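Local coordinates for protein laccase (Botrytis aclada, PDB 3SQR) that uses copper ions to oxidise phenolic substrates such as hydroquinone while reducing dioxygen to water, and probably acts in the degradation and detoxification of lignin-derived compounds, at residues T64-E69 against W104-I109; W522-H527 against L536-V541. All coordinates share one frame; numbering follows the deposited sequence.

Interaction 1 of 2, residues T64-E69 against W104-I109. With MAN (alpha-D-mannopyranose), chain C.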
ATOM      1  N   THR A  64      24.958  -2.338   7.098  1.00 34.41           N
ATOM      2  CA  THR A  64      25.547  -2.360   5.786  1.00 36.47           C
ATOM      3  C   THR A  64      25.053  -3.670   5.198  1.00 35.75           C
ATOM      4  O   THR A  64      25.020  -4.700   5.870  1.00 38.04           O
ATOM      5  CB  THR A  64      27.081  -2.320   5.829  1.00 37.11           C
ATOM      6  OG1 THR A  64      27.536  -3.544   6.400  1.00 41.12           O
ATOM      7  CG2 THR A  64      27.491  -1.215   6.690  1.00 35.42           C
ATOM      8  N   GLY A  65      24.607  -3.621   3.973  1.00 35.84           N
ATOM      9  CA  GLY A  65      24.215  -4.820   3.288  1.00 35.33           C
ATOM     10  C   GLY A  65      24.975  -4.893   1.975  1.00 35.76           C
ATOM     11  O   GLY A  65      26.152  -4.528   1.890  1.00 37.60           O
ATOM     12  N   VAL A  66      24.301  -5.395   0.950  1.00 33.29           N
ATOM     13  CA  VAL A  66      24.894  -5.589  -0.369  1.00 31.62           C
ATOM     14  C   VAL A  66      23.998  -4.972  -1.364  1.00 31.08           C
ATOM     15  O   VAL A  66      22.876  -4.597  -1.039  1.00 28.38           O
ATOM     16  CB  VAL A  66      25.030  -7.094  -0.642  1.00 32.03           C
ATOM     17  CG1 VAL A  66      25.968  -7.717   0.447  1.00 34.26           C
ATOM     18  CG2 VAL A  66      23.644  -7.823  -0.622  1.00 28.72           C
ATOM     19  N   THR A  67      24.468  -4.936  -2.601  1.00 30.08           N
ATOM     20  CA  THR A  67      23.688  -4.425  -3.725  1.00 30.62           C
ATOM     21  C   THR A  67      22.905  -5.537  -4.389  1.00 30.86           C
ATOM     22  O   THR A  67      23.481  -6.590  -4.732  1.00 32.12           O
ATOM     23  CB  THR A  67      24.590  -3.708  -4.708  1.00 31.84           C
ATOM     24  OG1 THR A  67      25.115  -2.561  -4.049  1.00 34.82           O
ATOM     25  CG2 THR A  67      23.807  -3.282  -5.911  1.00 31.96           C
ATOM     26  N   ARG A  68      21.601  -5.368  -4.533  1.00 28.95           N
ATOM     27  CA  ARG A  68      20.789  -6.362  -5.202  1.00 29.63           C
ATOM     28  C   ARG A  68      20.158  -5.706  -6.442  1.00 28.22           C
ATOM     29  O   ARG A  68      19.626  -4.606  -6.345  1.00 27.20           O
ATOM     30  CB  ARG A  68      19.716  -6.829  -4.277  1.00 30.57           C
ATOM     31  CG  ARG A  68      20.339  -7.732  -3.132  1.00 31.08           C
ATOM     32  CD  ARG A  68      19.304  -8.400  -2.392  1.00 34.77           C
ATOM     33  NE  ARG A  68      19.803  -8.783  -1.067  1.00 36.37           N
ATOM     34  CZ  ARG A  68      20.579  -9.830  -0.806  1.00 40.13           C
ATOM     35  NH1 ARG A  68      20.995 -10.649  -1.780  1.00 40.96           N
ATOM     36  NH2 ARG A  68      20.942 -10.052   0.444  1.00 36.38           N
ATOM     37  N   GLU A  69      20.294  -6.360  -7.580  1.00 26.12           N
ATOM     38  CA  GLU A  69      19.877  -5.800  -8.830  1.00 26.31           C
ATOM     39  C   GLU A  69      18.721  -6.590  -9.445  1.00 27.16           C
ATOM     40  O   GLU A  69      18.734  -7.821  -9.492  1.00 27.81           O
ATOM     41  CB  GLU A  69      21.062  -5.802  -9.773  1.00 26.98           C
ATOM     42  CG  GLU A  69      20.792  -5.103 -11.102  1.00 28.62           C
ATOM     43  CD  GLU A  69      22.080  -4.802 -11.896  1.00 31.10           C
ATOM     44  OE1 GLU A  69      23.001  -5.633 -11.834  1.00 33.67           O
ATOM     45  OE2 GLU A  69      22.131  -3.751 -12.556  1.00 27.90           O
ATOM     46  N   TRP A 104      17.657  -5.851   5.262  1.00 23.21           N
ATOM     47  CA  TRP A 104      17.777  -4.558   5.858  1.00 23.29           C
ATOM     48  C   TRP A 104      19.169  -4.015   5.558  1.00 23.67           C
ATOM     49  O   TRP A 104      20.185  -4.648   5.877  1.00 26.30           O
ATOM     50  CB  TRP A 104      17.565  -4.766   7.348  1.00 21.49           C
ATOM     51  CG  TRP A 104      17.565  -3.588   8.152  1.00 21.57           C
ATOM     52  CD1 TRP A 104      17.377  -2.302   7.746  1.00 23.28           C
ATOM     53  CD2 TRP A 104      17.700  -3.559   9.557  1.00 23.43           C
ATOM     54  NE1 TRP A 104      17.453  -1.427   8.841  1.00 24.22           N
ATOM     55  CE2 TRP A 104      17.655  -2.197   9.964  1.00 24.48           C
ATOM     56  CE3 TRP A 104      17.929  -4.558  10.528  1.00 23.36           C
ATOM     57  CZ2 TRP A 104      17.828  -1.809  11.287  1.00 25.64           C
ATOM     58  CZ3 TRP A 104      18.083  -4.165  11.863  1.00 25.49           C
ATOM     59  CH2 TRP A 104      18.012  -2.808  12.228  1.00 27.26           C
ATOM     60  N   GLY A 105      19.206  -2.824   4.967  1.00 22.47           N
ATOM     61  CA  GLY A 105      20.470  -2.158   4.652  1.00 23.66           C
ATOM     62  C   GLY A 105      20.955  -2.343   3.221  1.00 23.39           C
ATOM     63  O   GLY A 105      21.894  -1.646   2.814  1.00 24.90           O
ATOM     64  N   ASP A 106      20.369  -3.294   2.469  1.00 23.27           N
ATOM     65  CA  ASP A 106      20.784  -3.544   1.122  1.00 23.45           C
ATOM     66  C   ASP A 106      20.442  -2.350   0.223  1.00 23.66           C
ATOM     67  O   ASP A 106      19.508  -1.589   0.520  1.00 24.64           O
ATOM     68  CB  ASP A 106      20.089  -4.774   0.550  1.00 22.76           C
ATOM     69  CG  ASP A 106      20.635  -6.066   1.105  1.00 24.44           C
ATOM     70  OD1 ASP A 106      21.688  -6.105   1.816  1.00 25.38           O
ATOM     71  OD2 ASP A 106      19.993  -7.088   0.783  1.00 22.24           O
ATOM     72  N   ASN A 107      21.204  -2.217  -0.853  1.00 23.75           N
ATOM     73  CA  ASN A 107      20.935  -1.212  -1.900  1.00 23.80           C
ATOM     74  C   ASN A 107      20.296  -1.957  -3.007  1.00 23.84           C
ATOM     75  O   ASN A 107      20.841  -2.969  -3.411  1.00 26.40           O
ATOM     76  CB  ASN A 107      22.240  -0.540  -2.307  1.00 25.12           C
ATOM     77  CG  ASN A 107      22.803   0.294  -1.176  1.00 29.49           C
ATOM     78  OD1 ASN A 107      22.134   1.147  -0.648  1.00 32.00           O
ATOM     79  ND2 ASN A 107      24.049   0.025  -0.777  1.00 37.42           N
ATOM     80  N   LEU A 108      19.134  -1.468  -3.464  1.00 23.45           N
ATOM     81  CA  LEU A 108      18.382  -2.046  -4.556  1.00 23.68           C
ATOM     82  C   LEU A 108      18.641  -1.220  -5.801  1.00 23.20           C
ATOM     83  O   LEU A 108      18.601   0.006  -5.753  1.00 23.73           O
ATOM     84  CB  LEU A 108      16.898  -2.099  -4.248  1.00 23.41           C
ATOM     85  CG  LEU A 108      16.551  -2.783  -2.914  1.00 24.65           C
ATOM     86  CD1 LEU A 108      15.017  -3.050  -2.836  1.00 21.90           C
ATOM     87  CD2 LEU A 108      17.392  -4.057  -2.628  1.00 34.83           C
ATOM     88  N   ILE A 109      18.869  -1.906  -6.896  1.00 23.16           N
ATOM     89  CA  ILE A 109      18.888  -1.335  -8.241  1.00 23.22           C
ATOM     90  C   ILE A 109      17.812  -2.057  -9.031  1.00 24.82           C
ATOM     91  O   ILE A 109      17.936  -3.268  -9.261  1.00 25.38           O
ATOM     92  CB  ILE A 109      20.238  -1.565  -8.875  1.00 23.40           C
ATOM     93  CG1 ILE A 109      21.324  -0.928  -8.011  1.00 22.79           C
ATOM     94  CG2 ILE A 109      20.247  -0.966 -10.287  1.00 24.16           C
ATOM     95  CD1 ILE A 109      22.713  -1.213  -8.521  1.00 25.22           C
TER
HETATM   96  C1  MAN C   6      19.646 -12.374  -9.654  1.00 36.58           C
HETATM   97  C2  MAN C   6      20.654 -11.463 -10.388  1.00 36.04           C
HETATM   98  C3  MAN C   6      21.614 -10.830  -9.362  1.00 39.17           C
HETATM   99  C4  MAN C   6      20.808 -10.063  -8.314  1.00 39.03           C
HETATM  100  C5  MAN C   6      19.782 -10.996  -7.661  1.00 37.32           C
HETATM  101  C6  MAN C   6      18.807 -10.209  -6.774  1.00 38.30           C
HETATM  102  O2  MAN C   6      19.992 -10.502 -11.210  1.00 37.05           O
HETATM  103  O3  MAN C   6      22.569  -9.988  -9.966  1.00 35.84           O
HETATM  104  O4  MAN C   6      21.620  -9.258  -7.433  1.00 37.83           O
HETATM  105  O5  MAN C   6      18.971 -11.655  -8.639  1.00 35.69           O
HETATM  106  O6  MAN C   6      17.846 -11.081  -6.176  1.00 41.44           O
HETATM  107  O   HOH W   1      24.686  -1.659   2.401  1.00 44.11           O

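Interaction 2 of 2, residues W522-H527 against L536-V541. With CU (copper (II) ion), chain E; CU (copper (II) ion), chain D; CU (copper (II) ion), chain F.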
ATOM      1  N   TRP A 522       6.250  14.815  -1.051  1.00 22.11           N
ATOM      2  CA  TRP A 522       5.635  13.590  -0.549  1.00 21.01           C
ATOM      3  C   TRP A 522       4.127  13.569  -0.706  1.00 20.42           C
ATOM      4  O   TRP A 522       3.419  14.348  -0.101  1.00 20.70           O
ATOM      5  CB  TRP A 522       6.047  13.407   0.903  1.00 21.23           C
ATOM      6  CG  TRP A 522       7.501  13.434   1.056  1.00 20.23           C
ATOM      7  CD1 TRP A 522       8.252  14.309   1.804  1.00 21.49           C
ATOM      8  CD2 TRP A 522       8.433  12.565   0.443  1.00 21.20           C
ATOM      9  NE1 TRP A 522       9.535  14.046   1.693  1.00 21.48           N
ATOM     10  CE2 TRP A 522       9.720  12.962   0.898  1.00 19.30           C
ATOM     11  CE3 TRP A 522       8.331  11.436  -0.356  1.00 21.93           C
ATOM     12  CZ2 TRP A 522      10.868  12.301   0.550  1.00 21.56           C
ATOM     13  CZ3 TRP A 522       9.503  10.769  -0.724  1.00 21.69           C
ATOM     14  CH2 TRP A 522      10.763  11.226  -0.285  1.00 19.44           C
ATOM     15  N   LEU A 523       3.669  12.659  -1.510  1.00 21.19           N
ATOM     16  CA  LEU A 523       2.256  12.481  -1.762  1.00 21.33           C
ATOM     17  C   LEU A 523       1.547  11.910  -0.517  1.00 21.79           C
ATOM     18  O   LEU A 523       2.110  11.074   0.208  1.00 22.76           O
ATOM     19  CB  LEU A 523       2.048  11.548  -2.942  1.00 20.87           C
ATOM     20  CG  LEU A 523       0.602  11.392  -3.434  1.00 22.36           C
ATOM     21  CD1 LEU A 523       0.115  12.766  -4.034  1.00 23.72           C
ATOM     22  CD2 LEU A 523       0.493  10.289  -4.451  1.00 22.88           C
ATOM     23  N   LEU A 524       0.342  12.387  -0.245  1.00 21.48           N
ATOM     24  CA  LEU A 524      -0.509  11.764   0.750  1.00 22.31           C
ATOM     25  C   LEU A 524      -1.864  11.612   0.067  1.00 22.70           C
ATOM     26  O   LEU A 524      -2.338  12.522  -0.573  1.00 23.52           O
ATOM     27  CB  LEU A 524      -0.652  12.636   1.993  1.00 22.48           C
ATOM     28  CG  LEU A 524      -1.710  12.134   2.994  1.00 23.93           C
ATOM     29  CD1 LEU A 524      -1.252  12.408   4.422  1.00 23.97           C
ATOM     30  CD2 LEU A 524      -3.097  12.755   2.659  1.00 20.55           C
ATOM     31  N   HIS A 525      -2.450  10.429   0.148  1.00 22.77           N
ATOM     32  CA  HIS A 525      -3.641  10.169  -0.586  1.00 22.13           C
ATOM     33  C   HIS A 525      -4.401   9.013  -0.030  1.00 21.88           C
ATOM     34  O   HIS A 525      -3.840   8.190   0.691  1.00 22.68           O
ATOM     35  CB  HIS A 525      -3.310   9.877  -2.043  1.00 22.74           C
ATOM     36  CG  HIS A 525      -2.519   8.635  -2.236  1.00 22.79           C
ATOM     37  ND1 HIS A 525      -3.075   7.456  -2.683  1.00 24.43           N
ATOM     38  CD2 HIS A 525      -1.207   8.380  -2.020  1.00 26.13           C
ATOM     39  CE1 HIS A 525      -2.125   6.545  -2.786  1.00 24.34           C
ATOM     40  NE2 HIS A 525      -0.990   7.070  -2.356  1.00 25.57           N
ATOM     41  N   CYS A 526      -5.695   8.997  -0.332  1.00 22.29           N
ATOM     42  CA  CYS A 526      -6.497   7.795  -0.128  1.00 21.15           C
ATOM     43  C   CYS A 526      -6.001   6.718  -1.101  1.00 20.73           C
ATOM     44  O   CYS A 526      -5.763   6.999  -2.298  1.00 21.37           O
ATOM     45  CB  CYS A 526      -7.969   8.083  -0.406  1.00 22.97           C
ATOM     46  SG  CYS A 526      -8.909   6.629  -0.146  1.00 23.39           S
ATOM     47  N   HIS A 527      -5.834   5.506  -0.593  1.00 20.47           N
ATOM     48  CA  HIS A 527      -5.310   4.395  -1.370  1.00 21.65           C
ATOM     49  C   HIS A 527      -6.419   3.601  -2.048  1.00 23.27           C
ATOM     50  O   HIS A 527      -6.138   2.594  -2.759  1.00 24.27           O
ATOM     51  CB  HIS A 527      -4.470   3.432  -0.472  1.00 21.97           C
ATOM     52  CG  HIS A 527      -3.243   2.885  -1.147  1.00 23.06           C
ATOM     53  ND1 HIS A 527      -3.322   2.122  -2.279  1.00 21.48           N
ATOM     54  CD2 HIS A 527      -1.914   2.966  -0.833  1.00 23.26           C
ATOM     55  CE1 HIS A 527      -2.104   1.767  -2.651  1.00 25.15           C
ATOM     56  NE2 HIS A 527      -1.221   2.279  -1.807  1.00 24.03           N
ATOM     57  N   LEU A 536      -8.375  12.555  -4.308  1.00 22.85           N
ATOM     58  CA  LEU A 536      -8.295  12.625  -2.885  1.00 22.30           C
ATOM     59  C   LEU A 536      -6.866  12.492  -2.425  1.00 22.75           C
ATOM     60  O   LEU A 536      -6.421  11.423  -2.022  1.00 22.98           O
ATOM     61  CB  LEU A 536      -9.153  11.511  -2.202  1.00 21.91           C
ATOM     62  CG  LEU A 536      -9.713  11.882  -0.860  1.00 21.55           C
ATOM     63  CD1 LEU A 536     -10.703  10.817  -0.381  1.00 24.91           C
ATOM     64  CD2 LEU A 536      -8.645  12.072   0.171  1.00 20.81           C
ATOM     65  N   ALA A 537      -6.178  13.597  -2.433  1.00 23.71           N
ATOM     66  CA  ALA A 537      -4.761  13.596  -2.305  1.00 23.05           C
ATOM     67  C   ALA A 537      -4.253  15.001  -2.103  1.00 24.26           C
ATOM     68  O   ALA A 537      -4.850  15.949  -2.583  1.00 24.78           O
ATOM     69  CB  ALA A 537      -4.132  12.976  -3.587  1.00 22.61           C
ATOM     70  N   MET A 538      -3.097  15.104  -1.447  1.00 23.96           N
ATOM     71  CA  MET A 538      -2.354  16.308  -1.393  1.00 24.34           C
ATOM     72  C   MET A 538      -0.869  15.926  -1.323  1.00 24.44           C
ATOM     73  O   MET A 538      -0.521  14.762  -1.491  1.00 23.05           O
ATOM     74  CB  MET A 538      -2.803  17.174  -0.241  1.00 26.38           C
ATOM     75  CG  MET A 538      -2.860  16.435   1.069  1.00 30.84           C
ATOM     76  SD  MET A 538      -1.295  16.154   1.703  1.00 36.43           S
ATOM     77  CE  MET A 538      -0.794  17.879   2.088  1.00 36.34           C
ATOM     78  N   GLN A 539       0.001  16.893  -1.202  1.00 23.59           N
ATOM     79  CA  GLN A 539       1.400  16.578  -1.090  1.00 23.26           C
ATOM     80  C   GLN A 539       2.112  17.601  -0.252  1.00 25.48           C
ATOM     81  O   GLN A 539       1.732  18.752  -0.217  1.00 24.73           O
ATOM     82  CB  GLN A 539       2.051  16.422  -2.472  1.00 22.80           C
ATOM     83  CG  GLN A 539       2.138  17.708  -3.285  1.00 23.56           C
ATOM     84  CD  GLN A 539       2.599  17.458  -4.701  1.00 22.40           C
ATOM     85  OE1 GLN A 539       3.738  17.080  -4.952  1.00 25.17           O
ATOM     86  NE2 GLN A 539       1.697  17.691  -5.641  1.00 21.90           N
ATOM     87  N   PHE A 540       3.136  17.122   0.459  1.00 23.94           N
ATOM     88  CA  PHE A 540       3.964  17.959   1.286  1.00 23.98           C
ATOM     89  C   PHE A 540       5.240  18.247   0.546  1.00 25.93           C
ATOM     90  O   PHE A 540       5.925  17.337   0.106  1.00 24.87           O
ATOM     91  CB  PHE A 540       4.274  17.273   2.615  1.00 25.15           C
ATOM     92  CG  PHE A 540       3.061  16.969   3.407  1.00 24.91           C
ATOM     93  CD1 PHE A 540       2.465  17.935   4.197  1.00 24.02           C
ATOM     94  CD2 PHE A 540       2.474  15.698   3.357  1.00 29.96           C
ATOM     95  CE1 PHE A 540       1.359  17.688   4.906  1.00 26.00           C
ATOM     96  CE2 PHE A 540       1.311  15.401   4.118  1.00 26.40           C
ATOM     97  CZ  PHE A 540       0.752  16.378   4.879  1.00 28.35           C
ATOM     98  N   VAL A 541       5.548  19.542   0.372  1.00 24.73           N
ATOM     99  CA  VAL A 541       6.834  19.914  -0.165  1.00 24.64           C
ATOM    100  C   VAL A 541       7.556  20.300   1.081  1.00 24.00           C
ATOM    101  O   VAL A 541       7.269  21.335   1.746  1.00 24.76           O
ATOM    102  CB  VAL A 541       6.772  20.997  -1.239  1.00 24.73           C
ATOM    103  CG1 VAL A 541       8.224  21.553  -1.517  1.00 27.07           C
ATOM    104  CG2 VAL A 541       6.068  20.444  -2.551  1.00 25.00           C
TER
HETATM  105 CU    CU E 545       0.875   6.459  -2.705  0.80 27.37          CU
HETATM  106 CU    CU D 544     -11.062   7.234  -0.135  1.00 25.39          CU
HETATM  107 CU    CU F 546       0.825   1.908  -2.052  0.80 27.45          CU
HETATM  108  O   HOH W   2       0.603   4.397  -2.897  1.00 31.17           O

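Interaction 1 of 2, residues T64-E69 against W104-I109
D106 and R68 meet obliquely in a salt bridge, their carboxylate and guanidinium planes 60° apart. NE of R68 reaches OD2 of D106 from above the carboxylate plane at a short 2.5 Å, and NH2 adds a weak bond to the same oxygen. In R68, chi1 (-72°) sets CG anti to the carbonyl carbon, the chain stays extended to NE, and the turn at chi4 (-79°) places the guanidinium with V66 CG2 3.6 Å above its centre. OD1 accepts the V66 N-H at 2.8 Å, also from out of plane. G65, lacking a side chain, lets OD1 approach its CA to 3.2 Å, and a water bridges G65 N to G105 O. On the opposite sheet face, T67 CG2 touches I109 CD1 at 3.5 Å. Backbone hydrogen bonds from N107 N to V66 O, R68 N to N107 O and I109 N to R68 O make the parallel pairing. Within it, E69 N donates to O4 of a glycan mannose (3.2 Å). D103 gives R68 NH2 a second acidic partner. Strands 67-79 and 107-114 are central in a four-stranded sheet of the first cupredoxin domain, between strands 86-91 and 152-158; L108 packs on strand 100-103 of its other sheet.

Interaction 2 of 2, residues W522-H527 against L536-V541
W522 and F540 open a run of five backbone hydrogen bonds that joins antiparallel strands 522-526 and 537-541. Both W522 with F540 and L524 with M538 are hydrogen-bonded pairs, each with two N-H...O bonds of 2.8 Å, and C526 N to L536 O closes the run. L523 with Q539 and H525 with A537 are the non-hydrogen-bonded pairs; in the latter the two CB atoms approach to 3.6 Å.

Apolar contacts fill the face carrying L524, M538 and F540. M538, with CG between backbone N and carbonyl carbon (chi1 50°) and further bends at chi2 and chi3, brings SD to 3.6 Å from L524 CB and lays CE over the rim of one face of the F540 ring. L524 CD1 meets that ring at its edge, in plane, 4.0 Å from CE2.

Metal bonds dominate the other end. H525 NE2 binds one type 3 copper (2.0 Å), whose ligands also include a water, H170 and H468; H527 NE2 binds the other with H126 and H168. C526, between them in sequence, turns away from both coppers: chi1 (180°) sets SG anti to the backbone N and on the type 1 copper (2.2 Å), shared with H463 and H531. L536 CD1 lies 3.6 Å from that copper, a hydrocarbon neighbour rather than a ligand. H525 ND1 donates to C526 O from 68° out of the carbonyl plane. In multicopper oxidases this His-Cys-His sequence is taken to carry electrons from the type 1 copper to the trinuclear cluster, and the geometry here is consistent with it.

Helix 529-533 lies in the connection between the strands. Strands 520-526 and 537-542 lie inside a five-stranded sheet, with strand 463-467 beside 520-526 and strand 436-439 beside 537-542; Y451 of strand 448-455 packs on L524 and M538.

Interaction 1 precedes interaction 2 along the chain, and the two do not touch: their centres are 28 Å apart and their nearest atoms about 15 Å. They belong to different sheets in different cupredoxin domains, the first and third multicopper oxidase regions. The pairings differ too, parallel in interaction 1 and antiparallel in interaction 2. The two domains, rather than the two contacts, meet at the copper cluster, where H126, H168 and H170 of the first region share metals with histidines of the third. Interaction 2 supplies ligands directly, whereas interaction 1 is partly exposed beside a glycan, and the side chain of its L108 is about 12 Å from that of H126.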